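Local coordinates for pyruvate kinase (Pyrobaculum aerophilum, PDB 3QTG), which catalyses the last step of glycolysis, transferring the phosphoryl group of phosphoenolpyruvate to ADP to give pyruvate and ATP, at residues 421-426 with 433-438; 209-214 with 227-232; 102-107 with 132-137; 34-39 with 69-74. One frame throughout, in Å; residues are numbered along the deposited sequence. Where two conformers were deposited one is given.

In the fold
Along the chain the order is contact 4, contact 3, contact 2, contact 1, each closed before the next opens. Contacts 4 and 2 belong to the eight-stranded TIM barrel, with centres about 30 Å apart: contact 4 joins helices 32-39 and 54-71 on its outside, contact 2 lays helix 208-220 on strand 226-231. Contact 3 lies in the separate six-stranded mixed sheet inserted after strand 76-80, and contact 1 in the C-terminal alpha/beta domain. Contacts 1 and 3 are about 58 Å apart between centres, on opposite sides of the chain's centre, while contacts 1 and 4 come within about 5 Å at their nearest atoms. Together they sample all three domains, and contact 2 itself carries residues that probably act in catalysis and bind magnesium.

Contact 1. Residues 421-426 with 433-438; sequences LYIPAE and EKLISL
Ile423 and Leu421 turn their side chains toward helix 428-439 and meet Leu435 and Lys434, packing this helix of the C-terminal alpha/beta domain against the end of strand 418-422, an outermost strand of its five-stranded sheet. Leu435 has CG anti to the backbone N (chi1 -176°), which brings CD1 over to the strand side. There it meets two methyls: Leu421 CD1 at 3.7 Å from Leu435 CD1, and Ile423 CD1 at 3.9 Å from the same Leu435 CD1. Leu421 and Ile423 both cross Leu435 at about a right angle, and the side chains meet by their methyl ends. Ile423 uses its other branch on Lys434. The two side chains run past each other in opposite directions, with Ile423 CG2 touching Lys434 CB and lying 3.7 Å from Lys434 CD. The aliphatic part of Lys434 covers the outer edge of this small apolar patch. Deeper in the domain, Leu435 also rests on Leu378 and Ile423 on Phe380, both of strand 376-380. Extended at chi2 and chi3, the lysine chain runs on to the loop before chi4 (-77°) turns NZ, and Lys434 CE stands 3.5 Å from Pro424 O.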
# COMPACT_ATOMS: atom_id res chain seq x y z
N LEU A 421 9.48 -25.47 25.77
CA LEU A 421 9.21 -26.81 26.28
C LEU A 421 10.47 -27.64 26.13
O LEU A 421 11.04 -27.71 25.04
CB LEU A 421 8.08 -27.46 25.47
CG LEU A 421 6.74 -26.71 25.41
CD1 LEU A 421 5.93 -27.08 24.19
CD2 LEU A 421 5.92 -26.92 26.70
N TYR A 422 10.90 -28.25 27.22
CA TYR A 422 12.03 -29.16 27.17
C TYR A 422 11.59 -30.46 26.51
O TYR A 422 10.73 -31.17 27.04
CB TYR A 422 12.60 -29.42 28.56
CG TYR A 422 13.71 -30.45 28.55
CD1 TYR A 422 14.96 -30.15 28.00
CD2 TYR A 422 13.50 -31.72 29.07
CE1 TYR A 422 15.98 -31.10 27.98
CE2 TYR A 422 14.52 -32.67 29.06
CZ TYR A 422 15.75 -32.36 28.51
OH TYR A 422 16.76 -33.30 28.49
N ILE A 423 12.17 -30.75 25.34
CA ILE A 423 11.88 -31.96 24.57
C ILE A 423 13.18 -32.58 24.04
O ILE A 423 13.73 -32.09 23.06
CB ILE A 423 10.91 -31.67 23.38
CG1 ILE A 423 9.58 -31.11 23.89
CG2 ILE A 423 10.65 -32.95 22.56
CD1 ILE A 423 8.68 -30.59 22.79
N PRO A 424 13.68 -33.65 24.69
CA PRO A 424 14.81 -34.43 24.18
C PRO A 424 14.48 -35.05 22.82
O PRO A 424 13.38 -35.59 22.64
CB PRO A 424 14.98 -35.53 25.23
CG PRO A 424 14.31 -35.01 26.46
CD PRO A 424 13.18 -34.18 25.98
N ALA A 425 15.41 -34.95 21.87
CA ALA A 425 15.21 -35.46 20.50
C ALA A 425 16.55 -35.66 19.79
O ALA A 425 17.53 -34.96 20.10
CB ALA A 425 14.32 -34.51 19.68
N GLU A 426 16.58 -36.60 18.85
CA GLU A 426 17.85 -37.01 18.23
C GLU A 426 18.23 -36.09 17.09
O GLU A 426 19.41 -35.93 16.77
CB GLU A 426 17.77 -38.47 17.75
CG GLU A 426 19.12 -39.25 17.82
CD GLU A 426 19.99 -38.86 19.03
OE1 GLU A 426 19.62 -39.21 20.18
OE2 GLU A 426 21.04 -38.20 18.82
N GLU A 433 8.17 -33.70 15.32
CA GLU A 433 7.03 -34.62 15.41
C GLU A 433 6.57 -34.83 16.86
O GLU A 433 5.37 -34.89 17.09
CB GLU A 433 7.28 -35.93 14.65
CG GLU A 433 7.59 -35.75 13.13
CD GLU A 433 6.49 -35.00 12.30
OE1 GLU A 433 5.29 -35.38 12.38
OE2 GLU A 433 6.85 -34.05 11.56
N LYS A 434 7.50 -34.88 17.81
CA LYS A 434 7.15 -34.84 19.25
C LYS A 434 6.42 -33.57 19.67
O LYS A 434 5.47 -33.62 20.46
CB LYS A 434 8.38 -34.99 20.14
CG LYS A 434 9.06 -36.34 20.08
CD LYS A 434 10.38 -36.25 20.81
CE LYS A 434 11.22 -37.51 20.67
NZ LYS A 434 10.71 -38.60 21.54
N LEU A 435 6.88 -32.42 19.17
CA LEU A 435 6.20 -31.14 19.41
C LEU A 435 4.80 -31.09 18.77
O LEU A 435 3.87 -30.60 19.38
CB LEU A 435 7.07 -29.95 18.96
CG LEU A 435 6.59 -28.50 19.21
CD1 LEU A 435 6.52 -28.16 20.70
CD2 LEU A 435 7.50 -27.51 18.47
N ILE A 436 4.66 -31.59 17.55
CA ILE A 436 3.36 -31.61 16.88
C ILE A 436 2.41 -32.55 17.64
O ILE A 436 1.22 -32.23 17.80
CB ILE A 436 3.47 -32.04 15.39
CG1 ILE A 436 4.11 -30.93 14.56
CG2 ILE A 436 2.09 -32.41 14.82
CD1 ILE A 436 4.50 -31.34 13.13
N SER A 437 2.93 -33.68 18.12
CA SER A 437 2.12 -34.60 18.89
C SER A 437 1.58 -33.91 20.11
O SER A 437 0.39 -34.01 20.42
CB SER A 437 2.93 -35.82 19.32
OG SER A 437 3.06 -36.70 18.23
N LEU A 438 2.46 -33.17 20.78
CA LEU A 438 2.16 -32.51 22.04
C LEU A 438 1.29 -31.25 21.87
O LEU A 438 0.36 -31.04 22.63
CB LEU A 438 3.47 -32.17 22.75
CG LEU A 438 3.67 -32.26 24.27
CD1 LEU A 438 2.89 -31.18 25.01
CD2 LEU A 438 3.36 -33.66 24.82

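Contact 2. Residues 209-214 with 227-232; sequences KDVDSV and VAVKIE
Val211 of helix 208-220 sets both of its methyls against strand 226-231, touching Val227 and Val229, alternate residues whose side chains leave the same side of the strand. All three valines share one rotamer, with CG1 anti to the backbone N, yet each offers different branches. In Val211 (chi1 -175°) the two methyls straddle a single methyl of Val229: Val211 CG1 and Val211 CG2 each lie 4.0 Å from Val229 CG2. The same rotamer in Val229 (chi1 176°) places CG2 beside its own backbone N, and it is this branch that faces the helix, the two side chains crossing at about a right angle. Val227 instead uses CG1: the side chains of Val227 and Val211 run past each other in opposite directions, Val227 CG1 standing 4.2 Å from Val211 CG1. No hydrogen bond joins the two segments; the buried interface is held by these methyls. One residue beyond Val229, Lys230 is probably the transition-state stabiliser, and its NZ forms a salt bridge with Asp80 OD1. Glu232, a probable magnesium ligand, follows just beyond the end of the strand. The three valines belong to a beta-alpha-beta unit of the TIM barrel. Strand 199-202 lies beside 226-231 in the barrel wall and adds Ile202 to both Val211 and Val227, and strand 249-253 pairs with the other edge through Val229.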
# COMPACT_ATOMS: atom_id res chain seq x y z
N LYS A 209 32.27 -0.82 22.60
CA LYS A 209 33.49 -1.26 23.29
C LYS A 209 33.19 -1.74 24.71
O LYS A 209 33.70 -2.78 25.14
CB LYS A 209 34.56 -0.14 23.30
CG LYS A 209 35.95 -0.64 23.75
CD LYS A 209 36.99 0.47 23.89
CE LYS A 209 38.38 -0.10 24.25
NZ LYS A 209 38.52 -0.49 25.70
N ASP A 210 32.37 -0.96 25.42
CA ASP A 210 31.91 -1.28 26.78
C ASP A 210 31.20 -2.64 26.85
O ASP A 210 31.47 -3.45 27.74
CB ASP A 210 30.96 -0.19 27.27
CG ASP A 210 31.69 1.06 27.75
OD1 ASP A 210 32.89 0.98 28.10
OD2 ASP A 210 31.05 2.13 27.80
N VAL A 211 30.29 -2.87 25.91
CA VAL A 211 29.53 -4.12 25.84
C VAL A 211 30.44 -5.33 25.57
O VAL A 211 30.35 -6.35 26.25
CB VAL A 211 28.37 -4.01 24.81
CG1 VAL A 211 27.51 -5.26 24.83
CG2 VAL A 211 27.52 -2.79 25.10
N ASP A 212 31.32 -5.18 24.57
CA ASP A 212 32.31 -6.20 24.19
C ASP A 212 33.24 -6.61 25.34
O ASP A 212 33.64 -7.77 25.44
CB ASP A 212 33.17 -5.70 23.02
CG ASP A 212 32.39 -5.55 21.72
OD1 ASP A 212 31.16 -5.84 21.67
OD2 ASP A 212 33.02 -5.13 20.72
N SER A 213 33.59 -5.65 26.20
CA SER A 213 34.46 -5.91 27.35
C SER A 213 33.79 -6.82 28.35
O SER A 213 34.43 -7.69 28.92
CB SER A 213 34.83 -4.60 28.04
OG SER A 213 35.62 -3.82 27.16
N VAL A 214 32.50 -6.61 28.56
CA VAL A 214 31.75 -7.50 29.44
C VAL A 214 31.60 -8.87 28.75
O VAL A 214 31.69 -9.91 29.40
CB VAL A 214 30.39 -6.89 29.87
CG1 VAL A 214 29.55 -7.88 30.68
CG2 VAL A 214 30.64 -5.63 30.70
N VAL A 227 23.72 -11.03 26.90
CA VAL A 227 24.06 -9.73 27.48
C VAL A 227 22.93 -8.72 27.25
O VAL A 227 22.60 -8.37 26.12
CB VAL A 227 25.40 -9.20 26.95
CG1 VAL A 227 25.70 -7.87 27.55
CG2 VAL A 227 26.51 -10.18 27.32
N ALA A 228 22.33 -8.27 28.35
CA ALA A 228 21.25 -7.30 28.32
C ALA A 228 21.83 -5.92 28.60
O ALA A 228 22.57 -5.74 29.58
CB ALA A 228 20.16 -7.68 29.32
N VAL A 229 21.55 -4.97 27.73
CA VAL A 229 22.12 -3.63 27.83
C VAL A 229 21.07 -2.63 28.26
O VAL A 229 20.10 -2.38 27.55
CB VAL A 229 22.78 -3.19 26.52
CG1 VAL A 229 23.30 -1.72 26.61
CG2 VAL A 229 23.90 -4.18 26.11
N LYS A 230 21.27 -2.06 29.45
CA LYS A 230 20.38 -1.03 29.98
C LYS A 230 20.67 0.31 29.35
O LYS A 230 21.82 0.69 29.21
CB LYS A 230 20.49 -0.94 31.50
CG LYS A 230 20.31 -2.29 32.16
CD LYS A 230 19.48 -2.20 33.43
CE LYS A 230 20.23 -1.50 34.54
NZ LYS A 230 21.35 -2.34 35.01
N ILE A 231 19.61 1.00 28.95
CA ILE A 231 19.74 2.36 28.43
C ILE A 231 19.32 3.28 29.59
O ILE A 231 18.14 3.35 29.95
CB ILE A 231 18.89 2.55 27.15
CG1 ILE A 231 19.17 1.41 26.14
CG2 ILE A 231 19.14 3.92 26.53
CD1 ILE A 231 20.58 1.41 25.51
N GLU A 232 20.32 3.95 30.16
CA GLU A 232 20.19 4.62 31.46
C GLU A 232 20.52 6.10 31.39
O GLU A 232 20.21 6.85 32.31
CB GLU A 232 21.15 3.97 32.49
CG GLU A 232 20.68 2.68 33.09
CD GLU A 232 21.83 1.85 33.65
OE1 GLU A 232 21.76 1.43 34.82
OE2 GLU A 232 22.82 1.61 32.93

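Contact 3. Residues 102-107 with 132-137; sequences VKFKLS and ILMLDG
Phe104 reaches across from strand 101-106 to Ile132 and Met134 of strand 131-134, two strands of one mixed sheet that are not neighbours in it. From CB, which points toward the other segment, the chain goes on to CG anti to the carbonyl carbon and beside the backbone N (chi1 -59°). The ring then extends toward strand 131-134; the closest CA atoms of the two segments, those of Phe104 and Ile132, are 10.7 Å apart. Along one side of the ring, CE1 is its nearest atom to Ile132, with Ile132 CD1 4.2 Å from Phe104 CE1. This methyl lies over one face, offset toward the rim. On the other side and at the tip, the ring meets Met134 by its edge: Met134 CE is 3.6 Å from Phe104 CE2 and 3.5 Å from Phe104 CZ, close to the ring plane. Phe104 and Met134 arrive from opposite directions, and the bends of the methionine at chi2 and chi3 carry its terminal methyl to the edge of the ring. Across this contact the ring has one methyl over a face and another at its edge. Ile115 and Val117 of strand 115-117 add to the surroundings of Phe104, while Leu141 of strand 139-146 touches Met134. Met134 also lies about 6 Å, side chain to side chain, from Lys165, a probable ATP-binding residue. Such an apolar filling between strands is that of the core of a small beta barrel, in keeping with the B domain that pyruvate kinases insert after the third strand of the TIM barrel.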
# COMPACT_ATOMS: atom_id res chain seq x y z
N VAL A 102 28.51 25.33 48.05
CA VAL A 102 29.18 24.11 48.46
C VAL A 102 30.37 23.84 47.54
O VAL A 102 30.27 23.98 46.32
CB VAL A 102 28.18 22.90 48.44
CG1 VAL A 102 28.85 21.64 48.95
CG2 VAL A 102 26.94 23.20 49.31
N LYS A 103 31.49 23.44 48.12
CA LYS A 103 32.70 23.15 47.35
C LYS A 103 32.99 21.65 47.23
O LYS A 103 32.92 20.91 48.22
CB LYS A 103 33.91 23.88 47.95
CG LYS A 103 35.19 23.74 47.14
CD LYS A 103 35.94 25.05 47.04
CE LYS A 103 37.37 24.85 46.55
NZ LYS A 103 38.28 25.94 47.04
N PHE A 104 33.27 21.20 46.01
CA PHE A 104 33.70 19.83 45.73
C PHE A 104 35.15 19.86 45.28
O PHE A 104 35.52 20.69 44.46
CB PHE A 104 32.86 19.18 44.62
CG PHE A 104 31.38 19.11 44.93
CD1 PHE A 104 30.60 20.26 44.95
CD2 PHE A 104 30.77 17.88 45.17
CE1 PHE A 104 29.23 20.20 45.22
CE2 PHE A 104 29.43 17.78 45.45
CZ PHE A 104 28.62 18.95 45.47
N LYS A 105 35.97 18.95 45.83
CA LYS A 105 37.37 18.85 45.43
C LYS A 105 37.68 17.43 45.11
O LYS A 105 37.15 16.50 45.73
CB LYS A 105 38.34 19.36 46.53
CG LYS A 105 38.18 20.85 46.84
CD LYS A 105 39.09 21.36 47.96
CE LYS A 105 38.43 22.57 48.67
NZ LYS A 105 39.25 23.29 49.78
N LEU A 106 38.57 17.26 44.14
CA LEU A 106 39.14 15.96 43.83
C LEU A 106 39.99 15.44 45.00
O LEU A 106 41.10 15.91 45.24
CB LEU A 106 39.95 16.04 42.54
CG LEU A 106 40.59 14.77 41.97
CD1 LEU A 106 39.56 13.75 41.64
CD2 LEU A 106 41.42 15.12 40.72
N SER A 107 39.46 14.42 45.68
CA SER A 107 40.02 13.92 46.94
C SER A 107 39.23 12.71 47.41
O SER A 107 38.01 12.64 47.21
CB SER A 107 39.93 14.98 48.03
OG SER A 107 40.32 14.45 49.30
N ILE A 132 23.96 18.99 39.90
CA ILE A 132 24.54 17.83 40.54
C ILE A 132 23.46 17.18 41.40
O ILE A 132 22.76 17.86 42.13
CB ILE A 132 25.75 18.26 41.41
CG1 ILE A 132 26.91 18.70 40.51
CG2 ILE A 132 26.17 17.13 42.36
CD1 ILE A 132 27.89 19.54 41.25
N LEU A 133 23.34 15.86 41.31
CA LEU A 133 22.27 15.14 42.00
C LEU A 133 22.80 14.17 43.04
O LEU A 133 23.61 13.30 42.74
CB LEU A 133 21.40 14.36 41.01
CG LEU A 133 20.77 15.13 39.85
CD1 LEU A 133 20.18 14.13 38.83
CD2 LEU A 133 19.71 16.08 40.42
N MET A 134 22.30 14.31 44.24
CA MET A 134 22.71 13.51 45.36
C MET A 134 21.45 13.08 46.07
O MET A 134 20.40 13.70 45.92
CB MET A 134 23.56 14.35 46.30
CG MET A 134 24.66 15.12 45.57
SD MET A 134 26.22 15.04 46.43
CE MET A 134 26.32 16.72 46.98
N LEU A 135 21.56 12.02 46.86
CA LEU A 135 20.42 11.54 47.63
C LEU A 135 19.33 11.11 46.64
O LEU A 135 18.16 11.49 46.77
CB LEU A 135 19.96 12.63 48.61
CG LEU A 135 20.73 12.84 49.94
CD1 LEU A 135 22.21 12.45 49.89
CD2 LEU A 135 20.55 14.25 50.52
N ASP A 136 19.74 10.35 45.62
CA ASP A 136 18.84 9.84 44.56
C ASP A 136 18.14 10.90 43.67
O ASP A 136 17.28 10.57 42.85
CB ASP A 136 17.81 8.85 45.16
CG ASP A 136 18.33 7.41 45.22
OD1 ASP A 136 17.79 6.54 44.50
OD2 ASP A 136 19.29 7.15 45.98
N GLY A 137 18.53 12.17 43.83
CA GLY A 137 17.90 13.27 43.11
C GLY A 137 17.20 14.25 44.04
O GLY A 137 16.66 15.27 43.56

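Contact 4. Residues 34-39 with 69-74; sequences ELIKFL and KAKNRP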
# COMPACT_ATOMS: atom_id res chain seq x y z
N GLU A 34 3.56 -19.37 49.56
CA GLU A 34 3.47 -18.03 48.98
C GLU A 34 4.43 -17.91 47.81
O GLU A 34 4.10 -17.29 46.80
CB GLU A 34 3.86 -16.96 50.02
CG GLU A 34 2.88 -16.70 51.17
CD GLU A 34 3.40 -15.63 52.16
OE1 GLU A 34 4.37 -15.91 52.89
OE2 GLU A 34 2.83 -14.52 52.20
N LEU A 35 5.60 -18.53 47.96
CA LEU A 35 6.64 -18.52 46.93
C LEU A 35 6.15 -19.19 45.64
O LEU A 35 6.37 -18.66 44.55
CB LEU A 35 7.92 -19.18 47.44
CG LEU A 35 9.14 -19.11 46.51
CD1 LEU A 35 9.60 -17.67 46.27
CD2 LEU A 35 10.29 -19.97 47.06
N ILE A 36 5.48 -20.33 45.77
CA ILE A 36 4.92 -21.03 44.61
C ILE A 36 3.97 -20.12 43.82
O ILE A 36 4.11 -19.99 42.60
CB ILE A 36 4.19 -22.35 45.01
CG1 ILE A 36 5.20 -23.40 45.51
CG2 ILE A 36 3.37 -22.89 43.84
CD1 ILE A 36 4.57 -24.68 46.02
N LYS A 37 3.03 -19.50 44.52
CA LYS A 37 2.03 -18.64 43.89
C LYS A 37 2.66 -17.39 43.25
O LYS A 37 2.09 -16.82 42.32
CB LYS A 37 0.92 -18.27 44.89
CG LYS A 37 -0.04 -19.42 45.23
CD LYS A 37 -0.92 -19.82 44.03
CE LYS A 37 -1.89 -20.99 44.36
NZ LYS A 37 -1.27 -22.35 44.21
N PHE A 38 3.82 -16.99 43.76
CA PHE A 38 4.59 -15.85 43.23
C PHE A 38 5.31 -16.20 41.91
O PHE A 38 5.22 -15.45 40.92
CB PHE A 38 5.60 -15.39 44.30
CG PHE A 38 6.42 -14.21 43.88
CD1 PHE A 38 5.95 -12.91 44.07
CD2 PHE A 38 7.69 -14.39 43.33
CE1 PHE A 38 6.70 -11.81 43.69
CE2 PHE A 38 8.45 -13.29 42.95
CZ PHE A 38 7.96 -11.99 43.13
N LEU A 39 5.99 -17.34 41.91
CA LEU A 39 6.76 -17.80 40.76
C LEU A 39 5.87 -18.32 39.64
O LEU A 39 6.28 -18.32 38.47
CB LEU A 39 7.79 -18.85 41.18
CG LEU A 39 8.90 -18.31 42.10
CD1 LEU A 39 9.83 -19.40 42.58
CD2 LEU A 39 9.70 -17.19 41.42
N LYS A 69 11.98 -27.19 38.51
CA LYS A 69 11.97 -28.65 38.45
C LYS A 69 10.60 -29.21 38.84
O LYS A 69 10.02 -30.01 38.10
CB LYS A 69 13.07 -29.24 39.36
CG LYS A 69 13.46 -30.69 39.04
CD LYS A 69 14.55 -31.18 40.00
CE LYS A 69 14.93 -32.65 39.71
NZ LYS A 69 15.96 -33.17 40.70
N ALA A 70 10.10 -28.78 39.99
CA ALA A 70 8.79 -29.20 40.49
C ALA A 70 7.64 -28.92 39.51
O ALA A 70 6.80 -29.79 39.26
CB ALA A 70 8.50 -28.55 41.84
N LYS A 71 7.62 -27.70 38.94
CA LYS A 71 6.47 -27.28 38.12
C LYS A 71 6.70 -27.44 36.62
O LYS A 71 5.82 -27.13 35.81
CB LYS A 71 6.05 -25.83 38.46
CG LYS A 71 5.69 -25.58 39.92
CD LYS A 71 4.48 -26.39 40.37
CE LYS A 71 3.68 -25.63 41.40
NZ LYS A 71 2.96 -26.53 42.35
N ASN A 72 7.89 -27.93 36.27
CA ASN A 72 8.29 -28.07 34.87
C ASN A 72 8.14 -26.75 34.09
O ASN A 72 7.60 -26.72 32.97
CB ASN A 72 7.49 -29.20 34.22
CG ASN A 72 8.23 -29.86 33.09
OD1 ASN A 72 9.37 -30.32 33.25
ND2 ASN A 72 7.59 -29.93 31.93
N ARG A 73 8.60 -25.66 34.70
CA ARG A 73 8.49 -24.32 34.11
C ARG A 73 9.83 -23.65 34.04
O ARG A 73 10.32 -23.14 35.05
CB ARG A 73 7.56 -23.42 34.92
CG ARG A 73 6.11 -23.69 34.69
CD ARG A 73 5.24 -22.62 35.30
NE ARG A 73 5.30 -21.39 34.52
CZ ARG A 73 5.67 -20.20 35.00
NH1 ARG A 73 6.03 -20.05 36.28
NH2 ARG A 73 5.68 -19.16 34.18
N PRO A 74 10.43 -23.63 32.83
CA PRO A 74 11.72 -22.96 32.58
C PRO A 74 11.59 -21.48 32.91
O PRO A 74 10.65 -20.83 32.45
CB PRO A 74 11.92 -23.13 31.07
CG PRO A 74 11.05 -24.32 30.70
CD PRO A 74 9.86 -24.21 31.60
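Ile36 lays its CG2 branch against the end of Lys71, with Ile36 CG2 3.7 Å from Lys71 CE and 4.0 Å from Lys71 NZ. The two side chains cross at about a right angle, and the lysine, bent at chi2 and chi3, brings CE and NZ to the methyl. This joins helix 32-39 to the C-terminal end of helix 54-71, two helices on the outside of the TIM barrel. Just after Lys71 the chain turns at Asn72, the first residue to leave helical angles and one with positive phi, and Arg73 then heads back to the end of helix 32-39. A bend at chi3 (74°) after an extended chi2 brings the guanidinium edge to the backbone of Leu39. Arg73 NH1 donates to Leu39 O at 2.8 Å, with a bent N-H...O angle of 132°. The oxygen lies near the guanidinium plane, whereas the donor is tilted 26° from the carbonyl plane. The same NH1 bonds Tyr67 OH, and NH2 bonds Val42 O. Replacing Arg73 by a leucine would probably leave Leu39 O, Val42 O and the Tyr67 hydroxyl without this shared partner and let the segment after the helix shift from helix 32-39. The positive group thus serves mainly neutral backbone and hydroxyl oxygens, its ion pair with Asp43 being long and weak. A cation set against the C-terminal carbonyl of a helix is likely to be favourable to the helix dipole, so the polar half of this contact probably gains from charge as well as from hydrogen bonding.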